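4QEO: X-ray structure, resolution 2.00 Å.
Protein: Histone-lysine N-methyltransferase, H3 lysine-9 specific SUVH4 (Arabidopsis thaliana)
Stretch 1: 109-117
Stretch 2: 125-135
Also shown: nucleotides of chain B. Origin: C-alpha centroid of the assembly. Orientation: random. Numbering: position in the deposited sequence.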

# COMPACT_ATOMS: atom_id res chain seq x y z
N SER A 109 19.78 -9.88 -9.60
CA SER A 109 19.23 -8.79 -8.78
C SER A 109 20.19 -8.44 -7.64
O SER A 109 20.68 -9.33 -6.93
N ILE A 110 20.47 -7.15 -7.48
CA ILE A 110 21.27 -6.71 -6.34
C ILE A 110 20.54 -5.63 -5.55
O ILE A 110 19.69 -4.94 -6.08
N VAL A 111 20.90 -5.50 -4.28
CA VAL A 111 20.31 -4.45 -3.46
C VAL A 111 21.42 -3.56 -2.91
O VAL A 111 22.38 -4.06 -2.31
N MET A 112 21.28 -2.25 -3.09
CA MET A 112 22.24 -1.30 -2.53
C MET A 112 21.60 -0.60 -1.34
O MET A 112 20.63 0.15 -1.50
N SER A 113 22.13 -0.83 -0.15
CA SER A 113 21.48 -0.32 1.05
C SER A 113 22.48 0.46 1.87
O SER A 113 22.22 0.78 3.02
N GLY A 114 23.63 0.74 1.27
CA GLY A 114 24.64 1.57 1.90
C GLY A 114 25.33 0.89 3.07
O GLY A 114 25.80 1.55 3.99
N GLN A 115 25.39 -0.43 3.04
CA GLN A 115 25.97 -1.18 4.16
C GLN A 115 27.45 -1.51 3.98
O GLN A 115 28.14 -1.85 4.94
N TYR A 116 27.93 -1.45 2.75
CA TYR A 116 29.35 -1.75 2.49
C TYR A 116 30.10 -0.45 2.28
O TYR A 116 29.74 0.35 1.44
N GLU A 117 31.16 -0.24 3.05
CA GLU A 117 31.89 1.02 3.05
C GLU A 117 32.50 1.35 1.67
O GLU A 117 32.72 2.51 1.35
N THR A 125 25.51 5.54 -12.71
CA THR A 125 26.73 4.77 -12.55
C THR A 125 26.89 4.35 -11.09
O THR A 125 26.69 5.16 -10.23
N VAL A 126 27.25 3.09 -10.85
CA VAL A 126 27.41 2.60 -9.48
C VAL A 126 28.70 1.78 -9.39
O VAL A 126 29.05 1.08 -10.34
N THR A 127 29.41 1.88 -8.27
CA THR A 127 30.48 0.95 -7.98
C THR A 127 30.01 0.11 -6.80
O THR A 127 29.94 0.59 -5.67
N TYR A 128 29.64 -1.14 -7.08
CA TYR A 128 29.00 -2.01 -6.09
C TYR A 128 30.03 -3.01 -5.56
O TYR A 128 30.67 -3.73 -6.35
N THR A 129 30.19 -3.06 -4.24
CA THR A 129 31.13 -4.00 -3.67
C THR A 129 30.56 -5.40 -3.73
O THR A 129 29.36 -5.60 -3.51
N GLY A 130 31.42 -6.39 -3.99
CA GLY A 130 31.00 -7.77 -3.88
C GLY A 130 30.60 -8.14 -2.46
O GLY A 130 30.78 -7.36 -1.52
N GLN A 131 30.04 -9.33 -2.29
CA GLN A 131 29.68 -9.83 -0.96
C GLN A 131 30.91 -10.46 -0.29
O GLN A 131 31.88 -10.88 -0.95
N GLY A 132 30.89 -10.50 1.04
CA GLY A 132 31.86 -11.30 1.76
C GLY A 132 32.73 -10.47 2.66
O GLY A 132 32.97 -9.29 2.39
N GLY A 133 33.18 -11.09 3.76
CA GLY A 133 34.17 -10.50 4.64
C GLY A 133 33.68 -9.23 5.28
O GLY A 133 34.47 -8.35 5.66
N HIS A 134 32.37 -9.13 5.38
CA HIS A 134 31.69 -7.93 5.83
C HIS A 134 31.05 -8.17 7.20
O HIS A 134 30.37 -9.16 7.41
N ASN A 135 31.27 -7.25 8.13
CA ASN A 135 30.63 -7.37 9.43
C ASN A 135 29.16 -6.97 9.30
O ASN A 135 28.86 -5.87 8.88

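The most unusual feature of this contact is that a DNA base lies within it: the ring of Tyr 116 has the 5-methylcytosine of 5CM 7 over one face and the imidazole of His 134 over the other. The example illustrates a general principle of base recognition, that the residues forming a pocket for a flat ligand are often held in place by their contacts with one another. Here the two stretches, whose strands run nearly perpendicular at 96°, bury 549 Å² between them, and more than half of that surface belongs to three aromatic residues, Tyr 116, Tyr 128 and His 134.

Tyr 116 points toward the second stretch with chi1 in the m well. Its ring and that of His 134 form an offset stack, with centroids 3.9 Å apart and planes only 9° from parallel. His 134, in the t rotamer, also points toward its partner stretch, and its NE2 donates a hydrogen bond to Gln 115 O at 2.8 Å. Because that acceptor lies near the plane of the imidazole, the bond fixes the edge of the ring while leaving a face free to stack. The phenol is anchored at its far end as well: Gly 132 N donates to Tyr 116 OH at 3.2 Å, and Tyr 116 OH in turn donates to OP2 of 5CM 7 at 2.7 Å. The hydroxyl thus links a backbone amide of the second stretch to the DNA phosphate. Obliquely to the ring, Thr 129, in the m rotamer, brings its CG2 to 3.8 Å from Tyr 116 CD2.

Tyr 128 supplies the other aromatic wall. Its CA-to-CB bond points toward the first stretch and chi1 is t; the OH of Tyr 128 donates to Val 111 O at 2.9 Å, and that oxygen lies near the ring plane. Ile 110, with chi1 p and chi2 t, places its CD1 over one face, 3.6 Å from the centroid of the Tyr 128 ring and almost on the ring normal, a CH-pi contact. The opposite face meets the base, with N4 of 5CM 7 over it. Met 112 leaves its backbone sideways, but its m, t, p conformation brings the end nearer: CE reaches Val 126 CG1 at 3.6 Å, while CG lies 3.8 Å from Tyr 128 CE1. Val 126, in the t rotamer, points toward the first stretch and completes this apolar cluster.

Backbone groups read the base between these rings. Ser 113 N and Gln 115 N each donate to O2 of 5CM 7 at 3.1 Å, and N4 of 5CM 7 donates to Thr 129 O at 2.8 Å, so both stretches contribute. Gln 115 NE2 braces the turn by donating to Ser 113 O at 3.0 Å. Flanking phosphates are held by side chains that do not point toward the opposing stretch: Ser 113 OG donates to OP1 of DA 8 at 2.7 Å, and Gln 131 NE2 to OP1 of DT 6 at 2.8 Å.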

# COMPACT_ATOMS: atom_id res chain seq x y z
CB SER A 109 17.84 -9.18 -8.22
OG SER A 109 17.33 -8.18 -7.34
CB ILE A 110 22.68 -6.18 -6.74
CG1 ILE A 110 22.54 -4.90 -7.58
CG2 ILE A 110 23.44 -7.26 -7.50
CD1 ILE A 110 23.85 -4.18 -7.83
CB VAL A 111 19.53 -5.07 -2.27
CG1 VAL A 111 18.97 -3.97 -1.38
CG2 VAL A 111 18.41 -5.99 -2.78
CB MET A 112 22.64 -0.24 -3.57
CG MET A 112 22.95 -0.74 -4.97
SD MET A 112 23.06 0.61 -6.20
CE MET A 112 24.04 1.81 -5.30
CB SER A 113 20.91 -1.47 1.87
OG SER A 113 19.76 -1.98 1.21
CB GLN A 115 25.17 -2.45 4.36
CG GLN A 115 23.68 -2.17 4.47
CD GLN A 115 23.37 -1.51 5.79
OE1 GLN A 115 23.78 -2.00 6.83
NE2 GLN A 115 22.69 -0.37 5.75
CB TYR A 116 29.48 -2.64 1.25
CG TYR A 116 29.32 -4.13 1.51
CD1 TYR A 116 28.12 -4.67 2.03
CD2 TYR A 116 30.37 -5.01 1.24
CE1 TYR A 116 27.99 -6.04 2.26
CE2 TYR A 116 30.24 -6.37 1.47
CZ TYR A 116 29.05 -6.88 1.97
OH TYR A 116 28.96 -8.24 2.18
CB GLU A 117 32.96 1.00 4.15
CG GLU A 117 33.93 -0.17 3.99
CD GLU A 117 34.71 -0.52 5.25
OE1 GLU A 117 34.60 0.22 6.25
OE2 GLU A 117 35.45 -1.53 5.23
CB THR A 125 27.97 5.57 -12.98
OG1 THR A 125 27.90 5.84 -14.37
CG2 THR A 125 29.22 4.81 -12.71
CB VAL A 126 26.20 1.71 -9.09
CG1 VAL A 126 26.45 0.98 -7.79
CG2 VAL A 126 24.94 2.58 -8.97
CB THR A 127 31.80 1.68 -7.65
OG1 THR A 127 32.11 2.56 -8.73
CG2 THR A 127 32.96 0.68 -7.49
CB TYR A 128 27.86 -2.75 -6.76
CG TYR A 128 26.96 -3.53 -5.82
CD1 TYR A 128 26.07 -2.88 -4.99
CD2 TYR A 128 27.01 -4.92 -5.78
CE1 TYR A 128 25.22 -3.61 -4.14
CE2 TYR A 128 26.18 -5.64 -4.95
CZ TYR A 128 25.29 -4.99 -4.13
OH TYR A 128 24.47 -5.73 -3.31
CB THR A 129 31.44 -3.64 -2.22
OG1 THR A 129 31.65 -2.23 -2.12
CG2 THR A 129 32.70 -4.39 -1.72
CB GLN A 131 28.56 -10.89 -1.08
CG GLN A 131 29.00 -12.15 -1.85
CD GLN A 131 27.93 -13.25 -1.88
OE1 GLN A 131 27.16 -13.35 -2.83
NE2 GLN A 131 27.90 -14.10 -0.84
CB HIS A 134 30.59 -7.56 4.84
CG HIS A 134 29.72 -6.42 5.27
ND1 HIS A 134 28.46 -6.60 5.80
CD2 HIS A 134 29.92 -5.08 5.23
CE1 HIS A 134 27.92 -5.42 6.07
NE2 HIS A 134 28.79 -4.48 5.73
CB ASN A 135 31.36 -6.49 10.44
CG ASN A 135 31.22 -6.99 11.86
OD1 ASN A 135 30.28 -7.71 12.19
ND2 ASN A 135 32.15 -6.60 12.71
N1 5CM B 7 24.66 -4.69 0.79
C2 5CM B 7 25.09 -3.42 0.38
N3 5CM B 7 26.07 -3.25 -0.51
C4 5CM B 7 26.67 -4.28 -1.04
C5 5CM B 7 26.25 -5.61 -0.63
C5A 5CM B 7 26.93 -6.79 -1.21
C6 5CM B 7 25.25 -5.75 0.30
O2 5CM B 7 24.57 -2.43 0.81
N4 5CM B 7 27.63 -4.15 -1.92
C1' 5CM B 7 23.66 -4.80 1.82
C2' 5CM B 7 22.49 -5.76 1.69
C3' 5CM B 7 22.18 -6.03 3.15
C4' 5CM B 7 23.57 -6.14 3.74
O4' 5CM B 7 24.35 -5.26 2.97
O3' 5CM B 7 21.55 -4.92 3.77
C5' 5CM B 7 24.16 -7.56 3.81
O5' 5CM B 7 24.21 -8.28 2.60
P 5CM B 7 25.28 -9.37 2.30
OP1 5CM B 7 25.22 -9.65 0.91
OP2 5CM B 7 26.50 -9.04 2.93
P DT B 6 29.10 -13.95 2.84
OP1 DT B 6 29.47 -13.74 1.48
OP2 DT B 6 29.99 -13.53 3.86
O5' DT B 6 27.70 -13.30 3.17
C5' DT B 6 26.65 -13.36 2.23
C4' DT B 6 25.36 -12.94 2.90
O4' DT B 6 25.00 -13.93 3.88
C3' DT B 6 25.44 -11.61 3.65
O3' DT B 6 24.66 -10.60 3.02
C2' DT B 6 24.95 -11.94 5.04
C1' DT B 6 24.25 -13.27 4.86
N1 DT B 6 24.21 -14.11 6.06
C2 DT B 6 23.10 -14.88 6.28
O2 DT B 6 22.18 -14.96 5.49
N3 DT B 6 23.12 -15.60 7.45
C4 DT B 6 24.11 -15.60 8.41
O4 DT B 6 23.98 -16.28 9.41
C5 DT B 6 25.24 -14.75 8.12
C7 DT B 6 26.37 -14.68 9.11
C6 DT B 6 25.24 -14.06 6.98
P DA B 8 20.06 -4.60 3.66
OP1 DA B 8 19.63 -4.41 2.31
OP2 DA B 8 19.80 -3.58 4.62
O5' DA B 8 19.28 -5.90 4.08
C5' DA B 8 19.19 -6.28 5.44
C4' DA B 8 17.77 -6.62 5.80
O4' DA B 8 17.78 -7.49 6.93
C3' DA B 8 16.95 -5.42 6.24
O3' DA B 8 15.57 -5.68 5.99
C2' DA B 8 17.32 -5.30 7.70
C1' DA B 8 17.68 -6.72 8.11
N9 DA B 8 18.92 -6.90 8.86
C8 DA B 8 20.10 -6.22 8.75
N7 DA B 8 21.04 -6.67 9.54
C5 DA B 8 20.44 -7.73 10.20
C6 DA B 8 20.92 -8.63 11.17
N6 DA B 8 22.16 -8.60 11.66
N1 DA B 8 20.07 -9.57 11.61
C2 DA B 8 18.83 -9.60 11.13
N3 DA B 8 18.27 -8.82 10.21
C4 DA B 8 19.14 -7.89 9.78